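Local coordinates for protein L-ribulose 3-epimerase (Mesorhizobium loti, PDB 3VYL) that catalyses the C3 epimerisation of L-ribulose and probably, less efficiently, of other ketoses, using a TIM barrel that binds manganese, at residues 116-130 against 155-169. Sequence-based numbering, arbitrary orientation.
Sequences EAPTRDQWNRSAAAL and NLLNTAAQGLAFIED
W123 and F166 interlock as knobs into holes between two successive outer helices of the TIM barrel, 120-130 and 160-169, whose axes cross at -60°. The indole lies among Q162, A165, F166 and D169, the phenyl among W123, S126, A127 and L130. They form an edge-to-face pair, the F166 edge directed at the indole's five-membered ring, centroids 5.1 Å apart. The W123 side chain swings its indole across to helix 160-169 because CG stands anti to the backbone N (chi1 -172°). Small A127 admits F166 close to its backbone, and branched L130 meets the phenyl rim. L156 CD1 packs against both the W123 ring and the Q122 amide. With an alanine in place of W123, F166 would probably lose its indole neighbour and D169 one N-H donor.

Among the polar contacts, W123 NE1 donates to D169 OD2 (2.9 Å) on its anti side, the acceptor tilted from the indole plane; OD2 also makes a salt bridge to K296 of the second subunit. In the loops leading into the helices, N155 offers both donor and acceptor: ND2 bonds weakly to E116 O. Q122, in a capping box with T119, extends NE2 to 3.1 Å from N155 OD1, the hydrogen bond nearly straight at 170°.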
ATOM      1  N   GLU A 116     -30.222 -14.268  14.352  1.00 44.94           N
ATOM      2  CA  GLU A 116     -29.578 -15.029  15.417  1.00 45.90           C
ATOM      3  C   GLU A 116     -28.069 -15.117  15.193  1.00 42.99           C
ATOM      4  O   GLU A 116     -27.623 -15.250  14.053  1.00 41.46           O
ATOM      5  CB  GLU A 116     -30.182 -16.443  15.526  1.00 48.79           C
ATOM      6  CG  GLU A 116     -31.667 -16.520  15.906  1.00 51.01           C
ATOM      7  CD  GLU A 116     -32.021 -15.811  17.214  1.00 53.98           C
ATOM      8  OE1 GLU A 116     -31.115 -15.534  18.031  1.00 55.76           O
ATOM      9  OE2 GLU A 116     -33.222 -15.519  17.432  1.00 54.50           O
ATOM     10  N   ALA A 117     -27.292 -15.034  16.280  1.00 41.28           N
ATOM     11  CA  ALA A 117     -25.852 -15.380  16.263  1.00 38.76           C
ATOM     12  C   ALA A 117     -25.665 -16.850  15.860  1.00 38.84           C
ATOM     13  O   ALA A 117     -26.575 -17.661  16.041  1.00 40.13           O
ATOM     14  CB  ALA A 117     -25.213 -15.116  17.617  1.00 34.77           C
ATOM     15  N   PRO A 118     -24.492 -17.205  15.309  1.00 38.57           N
ATOM     16  CA  PRO A 118     -24.327 -18.595  14.890  1.00 38.19           C
ATOM     17  C   PRO A 118     -24.165 -19.547  16.075  1.00 37.81           C
ATOM     18  O   PRO A 118     -23.748 -19.120  17.153  1.00 36.34           O
ATOM     19  CB  PRO A 118     -23.047 -18.556  14.065  1.00 36.56           C
ATOM     20  CG  PRO A 118     -22.252 -17.466  14.688  1.00 37.48           C
ATOM     21  CD  PRO A 118     -23.248 -16.432  15.142  1.00 37.99           C
ATOM     22  N   THR A 119     -24.505 -20.818  15.857  1.00 39.44           N
ATOM     23  CA  THR A 119     -24.387 -21.885  16.865  1.00 39.88           C
ATOM     24  C   THR A 119     -23.580 -23.063  16.291  1.00 41.35           C
ATOM     25  O   THR A 119     -23.401 -23.169  15.070  1.00 40.37           O
ATOM     26  CB  THR A 119     -25.781 -22.402  17.318  1.00 40.55           C
ATOM     27  OG1 THR A 119     -26.457 -23.043  16.220  1.00 41.05           O
ATOM     28  CG2 THR A 119     -26.660 -21.273  17.861  1.00 37.15           C
ATOM     29  N   ARG A 120     -23.110 -23.956  17.159  1.00 43.05           N
ATOM     30  CA  ARG A 120     -22.361 -25.129  16.706  1.00 44.02           C
ATOM     31  C   ARG A 120     -23.251 -26.145  15.990  1.00 43.73           C
ATOM     32  O   ARG A 120     -22.835 -26.778  15.014  1.00 42.46           O
ATOM     33  CB  ARG A 120     -21.615 -25.788  17.867  1.00 48.68           C
ATOM     34  CG  ARG A 120     -20.834 -27.030  17.455  1.00 52.96           C
ATOM     35  CD  ARG A 120     -19.645 -27.266  18.368  1.00 59.86           C
ATOM     36  NE  ARG A 120     -18.441 -26.573  17.906  1.00 59.63           N
ATOM     37  CZ  ARG A 120     -17.515 -26.079  18.719  1.00 62.62           C
ATOM     38  NH1 ARG A 120     -16.447 -25.464  18.222  1.00 63.76           N
ATOM     39  NH2 ARG A 120     -17.669 -26.181  20.036  1.00 64.72           N
ATOM     40  N   ASP A 121     -24.479 -26.297  16.476  1.00 44.07           N
ATOM     41  CA  ASP A 121     -25.435 -27.196  15.839  1.00 42.15           C
ATOM     42  C   ASP A 121     -25.745 -26.741  14.423  1.00 41.44           C
ATOM     43  O   ASP A 121     -25.886 -27.574  13.521  1.00 42.26           O
ATOM     44  CB  ASP A 121     -26.718 -27.316  16.659  1.00 42.52           C
ATOM     45  CG  ASP A 121     -26.479 -27.912  18.031  1.00 43.60           C
ATOM     46  OD1 ASP A 121     -25.434 -28.588  18.230  1.00 39.25           O
ATOM     47  OD2 ASP A 121     -27.355 -27.699  18.906  1.00 44.49           O
ATOM     48  N   GLN A 122     -25.842 -25.424  14.230  1.00 39.63           N
ATOM     49  CA  GLN A 122     -26.013 -24.853  12.889  1.00 38.60           C
ATOM     50  C   GLN A 122     -24.835 -25.274  12.014  1.00 38.83           C
ATOM     51  O   GLN A 122     -25.025 -25.773  10.901  1.00 38.12           O
ATOM     52  CB  GLN A 122     -26.109 -23.325  12.965  1.00 36.95           C
ATOM     53  CG  GLN A 122     -26.342 -22.614  11.636  1.00 33.20           C
ATOM     54  CD  GLN A 122     -25.923 -21.157  11.679  1.00 31.53           C
ATOM     55  OE1 GLN A 122     -25.493 -20.656  12.718  1.00 30.76           O
ATOM     56  NE2 GLN A 122     -26.027 -20.476  10.545  1.00 30.16           N
ATOM     57  N   TRP A 123     -23.626 -25.084  12.547  1.00 39.65           N
ATOM     58  CA  TRP A 123     -22.382 -25.511  11.903  1.00 41.85           C
ATOM     59  C   TRP A 123     -22.427 -26.962  11.485  1.00 41.36           C
ATOM     60  O   TRP A 123     -22.288 -27.276  10.298  1.00 38.47           O
ATOM     61  CB  TRP A 123     -21.202 -25.258  12.845  1.00 44.34           C
ATOM     62  CG  TRP A 123     -19.839 -25.476  12.236  1.00 45.30           C
ATOM     63  CD1 TRP A 123     -19.187 -26.687  12.025  1.00 46.14           C
ATOM     64  CD2 TRP A 123     -18.902 -24.452  11.757  1.00 45.99           C
ATOM     65  NE1 TRP A 123     -17.956 -26.488  11.460  1.00 46.83           N
ATOM     66  CE2 TRP A 123     -17.724 -25.171  11.269  1.00 47.07           C
ATOM     67  CE3 TRP A 123     -18.925 -23.061  11.679  1.00 46.54           C
ATOM     68  CZ2 TRP A 123     -16.622 -24.507  10.743  1.00 47.29           C
ATOM     69  CZ3 TRP A 123     -17.812 -22.405  11.141  1.00 45.21           C
ATOM     70  CH2 TRP A 123     -16.692 -23.113  10.681  1.00 46.67           C
ATOM     71  N   ASN A 124     -22.643 -27.854  12.459  1.00 41.43           N
ATOM     72  CA  ASN A 124     -22.652 -29.302  12.208  1.00 39.71           C
ATOM     73  C   ASN A 124     -23.723 -29.747  11.189  1.00 39.83           C
ATOM     74  O   ASN A 124     -23.438 -30.572  10.313  1.00 39.84           O
ATOM     75  CB  ASN A 124     -22.752 -30.099  13.525  1.00 38.11           C
ATOM     76  CG  ASN A 124     -21.605 -29.800  14.502  1.00 37.09           C
ATOM     77  OD1 ASN A 124     -20.456 -29.541  14.107  1.00 35.31           O
ATOM     78  ND2 ASN A 124     -21.920 -29.840  15.794  1.00 34.37           N
ATOM     79  N   ARG A 125     -24.930 -29.184  11.292  1.00 38.44           N
ATOM     80  CA  ARG A 125     -26.018 -29.486  10.350  1.00 38.38           C
ATOM     81  C   ARG A 125     -25.604 -29.208   8.910  1.00 38.40           C
ATOM     82  O   ARG A 125     -25.722 -30.077   8.036  1.00 36.94           O
ATOM     83  CB  ARG A 125     -27.285 -28.682  10.675  1.00 39.09           C
ATOM     84  CG  ARG A 125     -28.070 -29.150  11.889  1.00 40.78           C
ATOM     85  CD  ARG A 125     -29.465 -28.528  11.928  1.00 41.59           C
ATOM     86  NE  ARG A 125     -29.466 -27.133  12.383  1.00 41.25           N
ATOM     87  CZ  ARG A 125     -29.511 -26.741  13.656  1.00 38.62           C
ATOM     88  NH1 ARG A 125     -29.546 -27.625  14.633  1.00 37.67           N
ATOM     89  NH2 ARG A 125     -29.505 -25.452  13.951  1.00 38.57           N
ATOM     90  N   SER A 126     -25.116 -27.990   8.680  1.00 39.57           N
ATOM     91  CA  SER A 126     -24.678 -27.551   7.356  1.00 40.89           C
ATOM     92  C   SER A 126     -23.564 -28.446   6.808  1.00 40.28           C
ATOM     93  O   SER A 126     -23.608 -28.877   5.648  1.00 39.34           O
ATOM     94  CB  SER A 126     -24.222 -26.087   7.403  1.00 40.04           C
ATOM     95  OG  SER A 126     -24.059 -25.571   6.091  1.00 40.35           O
ATOM     96  N   ALA A 127     -22.578 -28.722   7.658  1.00 40.51           N
ATOM     97  CA  ALA A 127     -21.496 -29.641   7.334  1.00 40.69           C
ATOM     98  C   ALA A 127     -22.053 -31.017   6.951  1.00 40.85           C
ATOM     99  O   ALA A 127     -21.787 -31.522   5.849  1.00 40.31           O
ATOM    100  CB  ALA A 127     -20.524 -29.746   8.502  1.00 39.37           C
ATOM    101  N   ALA A 128     -22.858 -31.593   7.846  1.00 41.07           N
ATOM    102  CA  ALA A 128     -23.452 -32.915   7.624  1.00 40.19           C
ATOM    103  C   ALA A 128     -24.210 -32.965   6.309  1.00 40.16           C
ATOM    104  O   ALA A 128     -24.034 -33.898   5.524  1.00 44.41           O
ATOM    105  CB  ALA A 128     -24.348 -33.311   8.787  1.00 38.43           C
ATOM    106  N   ALA A 129     -25.016 -31.942   6.047  1.00 39.28           N
ATOM    107  CA  ALA A 129     -25.828 -31.914   4.841  1.00 39.73           C
ATOM    108  C   ALA A 129     -24.993 -31.742   3.582  1.00 41.26           C
ATOM    109  O   ALA A 129     -25.224 -32.437   2.577  1.00 44.19           O
ATOM    110  CB  ALA A 129     -26.893 -30.834   4.931  1.00 40.01           C
ATOM    111  N   LEU A 130     -24.025 -30.826   3.629  1.00 41.57           N
ATOM    112  CA  LEU A 130     -23.191 -30.552   2.453  1.00 42.14           C
ATOM    113  C   LEU A 130     -22.250 -31.709   2.119  1.00 43.54           C
ATOM    114  O   LEU A 130     -22.000 -31.982   0.940  1.00 43.02           O
ATOM    115  CB  LEU A 130     -22.433 -29.228   2.590  1.00 41.86           C
ATOM    116  CG  LEU A 130     -23.235 -27.967   2.240  1.00 40.70           C
ATOM    117  CD1 LEU A 130     -22.529 -26.734   2.777  1.00 41.66           C
ATOM    118  CD2 LEU A 130     -23.491 -27.832   0.744  1.00 39.27           C
ATOM    119  N   ASN A 155     -24.072 -15.563   8.540  1.00 29.52           N
ATOM    120  CA  ASN A 155     -23.499 -15.532   9.847  1.00 29.69           C
ATOM    121  C   ASN A 155     -22.580 -16.662  10.140  1.00 30.01           C
ATOM    122  O   ASN A 155     -22.131 -16.810  11.226  1.00 31.60           O
ATOM    123  CB  ASN A 155     -24.561 -15.390  10.914  1.00 29.80           C
ATOM    124  CG  ASN A 155     -25.414 -16.590  11.048  1.00 29.79           C
ATOM    125  OD1 ASN A 155     -25.442 -17.423  10.209  1.00 29.33           O
ATOM    126  ND2 ASN A 155     -26.124 -16.663  12.105  1.00 30.39           N
ATOM    127  N   LEU A 156     -22.286 -17.468   9.151  1.00 29.47           N
ATOM    128  CA  LEU A 156     -21.517 -18.642   9.411  1.00 30.35           C
ATOM    129  C   LEU A 156     -20.104 -18.599   8.910  1.00 29.27           C
ATOM    130  O   LEU A 156     -19.204 -18.593   9.674  1.00 28.38           O
ATOM    131  CB  LEU A 156     -22.229 -19.854   8.827  1.00 31.33           C
ATOM    132  CG  LEU A 156     -21.985 -21.258   9.342  1.00 31.37           C
ATOM    133  CD1 LEU A 156     -22.298 -21.362  10.796  1.00 29.80           C
ATOM    134  CD2 LEU A 156     -22.864 -22.201   8.578  1.00 32.55           C
ATOM    135  N   LEU A 157     -19.918 -18.584   7.615  1.00 28.50           N
ATOM    136  CA  LEU A 157     -18.580 -18.566   7.084  1.00 27.99           C
ATOM    137  C   LEU A 157     -18.192 -17.244   6.524  1.00 27.65           C
ATOM    138  O   LEU A 157     -18.511 -16.935   5.417  1.00 26.58           O
ATOM    139  CB  LEU A 157     -18.451 -19.605   5.998  1.00 26.84           C
ATOM    140  CG  LEU A 157     -18.993 -20.990   6.216  1.00 26.03           C
ATOM    141  CD1 LEU A 157     -18.776 -21.779   4.979  1.00 25.46           C
ATOM    142  CD2 LEU A 157     -18.316 -21.677   7.351  1.00 25.14           C
ATOM    143  N   ASN A 158     -17.434 -16.505   7.301  1.00 28.36           N
ATOM    144  CA  ASN A 158     -17.046 -15.162   6.957  1.00 28.66           C
ATOM    145  C   ASN A 158     -15.581 -15.099   6.732  1.00 29.37           C
ATOM    146  O   ASN A 158     -15.086 -14.142   6.285  1.00 29.96           O
ATOM    147  CB  ASN A 158     -17.420 -14.161   8.062  1.00 27.70           C
ATOM    148  CG  ASN A 158     -18.886 -14.138   8.372  1.00 27.66           C
ATOM    149  OD1 ASN A 158     -19.712 -14.135   7.502  1.00 27.49           O
ATOM    150  ND2 ASN A 158     -19.199 -14.131   9.613  1.00 26.50           N
ATOM    151  N   THR A 159     -14.884 -16.147   7.076  1.00 30.70           N
ATOM    152  CA  THR A 159     -13.424 -16.145   7.043  1.00 30.72           C
ATOM    153  C   THR A 159     -12.874 -17.381   6.320  1.00 30.91           C
ATOM    154  O   THR A 159     -13.445 -18.472   6.428  1.00 32.34           O
ATOM    155  CB  THR A 159     -12.903 -15.970   8.485  1.00 32.09           C
ATOM    156  OG1 THR A 159     -12.428 -14.623   8.655  1.00 34.05           O
ATOM    157  CG2 THR A 159     -11.804 -16.946   8.849  1.00 32.48           C
ATOM    158  N   ALA A 160     -11.795 -17.218   5.550  1.00 30.64           N
ATOM    159  CA  ALA A 160     -11.204 -18.361   4.825  1.00 29.65           C
ATOM    160  C   ALA A 160     -10.807 -19.495   5.771  1.00 30.06           C
ATOM    161  O   ALA A 160     -10.957 -20.670   5.435  1.00 31.26           O
ATOM    162  CB  ALA A 160     -10.020 -17.932   3.982  1.00 28.32           C
ATOM    163  N   ALA A 161     -10.312 -19.135   6.953  1.00 30.25           N
ATOM    164  CA  ALA A 161      -9.990 -20.107   7.993  1.00 31.09           C
ATOM    165  C   ALA A 161     -11.226 -20.838   8.521  1.00 31.72           C
ATOM    166  O   ALA A 161     -11.149 -22.024   8.817  1.00 32.41           O
ATOM    167  CB  ALA A 161      -9.226 -19.443   9.131  1.00 31.74           C
ATOM    168  N   GLN A 162     -12.356 -20.136   8.631  1.00 33.23           N
ATOM    169  CA  GLN A 162     -13.642 -20.762   8.998  1.00 34.24           C
ATOM    170  C   GLN A 162     -14.029 -21.805   7.967  1.00 35.43           C
ATOM    171  O   GLN A 162     -14.543 -22.872   8.314  1.00 37.49           O
ATOM    172  CB  GLN A 162     -14.771 -19.734   9.098  1.00 31.67           C
ATOM    173  CG  GLN A 162     -14.989 -19.127  10.472  1.00 30.77           C
ATOM    174  CD  GLN A 162     -15.810 -17.847  10.423  1.00 31.09           C
ATOM    175  OE1 GLN A 162     -15.836 -17.146   9.406  1.00 31.28           O
ATOM    176  NE2 GLN A 162     -16.482 -17.531  11.524  1.00 29.73           N
ATOM    177  N   GLY A 163     -13.779 -21.487   6.702  1.00 34.32           N
ATOM    178  CA  GLY A 163     -14.134 -22.373   5.606  1.00 35.44           C
ATOM    179  C   GLY A 163     -13.312 -23.635   5.674  1.00 36.51           C
ATOM    180  O   GLY A 163     -13.861 -24.731   5.643  1.00 38.01           O
ATOM    181  N   LEU A 164     -11.992 -23.460   5.777  1.00 36.60           N
ATOM    182  CA  LEU A 164     -11.029 -24.554   5.952  1.00 33.74           C
ATOM    183  C   LEU A 164     -11.461 -25.528   7.043  1.00 34.09           C
ATOM    184  O   LEU A 164     -11.552 -26.726   6.799  1.00 36.28           O
ATOM    185  CB  LEU A 164      -9.651 -23.977   6.266  1.00 31.70           C
ATOM    186  CG  LEU A 164      -8.563 -23.808   5.199  1.00 31.19           C
ATOM    187  CD1 LEU A 164      -9.044 -23.999   3.765  1.00 30.94           C
ATOM    188  CD2 LEU A 164      -7.872 -22.464   5.363  1.00 29.73           C
ATOM    189  N   ALA A 165     -11.745 -25.001   8.230  1.00 33.36           N
ATOM    190  CA  ALA A 165     -12.253 -25.785   9.350  1.00 34.55           C
ATOM    191  C   ALA A 165     -13.571 -26.447   9.000  1.00 37.05           C
ATOM    192  O   ALA A 165     -13.766 -27.643   9.248  1.00 40.02           O
ATOM    193  CB  ALA A 165     -12.437 -24.904  10.577  1.00 33.11           C
ATOM    194  N   PHE A 166     -14.480 -25.662   8.429  1.00 36.96           N
ATOM    195  CA  PHE A 166     -15.775 -26.181   8.023  1.00 36.07           C
ATOM    196  C   PHE A 166     -15.613 -27.352   7.052  1.00 36.62           C
ATOM    197  O   PHE A 166     -16.193 -28.408   7.273  1.00 36.95           O
ATOM    198  CB  PHE A 166     -16.636 -25.078   7.414  1.00 32.75           C
ATOM    199  CG  PHE A 166     -18.017 -25.523   7.058  1.00 30.97           C
ATOM    200  CD1 PHE A 166     -19.033 -25.512   8.014  1.00 30.74           C
ATOM    201  CD2 PHE A 166     -18.308 -25.959   5.773  1.00 29.44           C
ATOM    202  CE1 PHE A 166     -20.317 -25.917   7.689  1.00 28.62           C
ATOM    203  CE2 PHE A 166     -19.589 -26.362   5.443  1.00 29.62           C
ATOM    204  CZ  PHE A 166     -20.591 -26.342   6.406  1.00 29.66           C
ATOM    205  N   ILE A 167     -14.825 -27.154   5.995  1.00 36.81           N
ATOM    206  CA  ILE A 167     -14.537 -28.204   5.027  1.00 39.06           C
ATOM    207  C   ILE A 167     -13.976 -29.442   5.727  1.00 43.05           C
ATOM    208  O   ILE A 167     -14.440 -30.566   5.494  1.00 44.99           O
ATOM    209  CB  ILE A 167     -13.560 -27.724   3.943  1.00 38.15           C
ATOM    210  CG1 ILE A 167     -14.256 -26.715   3.023  1.00 36.79           C
ATOM    211  CG2 ILE A 167     -13.033 -28.914   3.152  1.00 37.64           C
ATOM    212  CD1 ILE A 167     -13.386 -26.166   1.915  1.00 37.53           C
ATOM    213  N   GLU A 168     -12.999 -29.212   6.602  1.00 45.03           N
ATOM    214  CA  GLU A 168     -12.410 -30.250   7.434  1.00 48.02           C
ATOM    215  C   GLU A 168     -13.507 -31.098   8.070  1.00 48.47           C
ATOM    216  O   GLU A 168     -13.463 -32.322   7.996  1.00 53.33           O
ATOM    217  CB  GLU A 168     -11.556 -29.594   8.515  1.00 52.87           C
ATOM    218  CG  GLU A 168     -10.285 -30.324   8.899  1.00 59.03           C
ATOM    219  CD  GLU A 168      -9.361 -29.446   9.735  1.00 65.78           C
ATOM    220  OE1 GLU A 168      -8.786 -29.953  10.731  1.00 67.70           O
ATOM    221  OE2 GLU A 168      -9.217 -28.242   9.404  1.00 66.10           O
ATOM    222  N   ASP A 169     -14.501 -30.438   8.667  1.00 47.80           N
ATOM    223  CA  ASP A 169     -15.623 -31.106   9.340  1.00 44.17           C
ATOM    224  C   ASP A 169     -16.553 -31.894   8.414  1.00 43.80           C
ATOM    225  O   ASP A 169     -17.214 -32.833   8.867  1.00 42.44           O
ATOM    226  CB  ASP A 169     -16.438 -30.099  10.158  1.00 42.84           C
ATOM    227  CG  ASP A 169     -15.665 -29.548  11.338  1.00 43.72           C
ATOM    228  OD1 ASP A 169     -14.518 -29.988  11.558  1.00 44.05           O
ATOM    229  OD2 ASP A 169     -16.200 -28.673  12.050  1.00 43.54           O
TER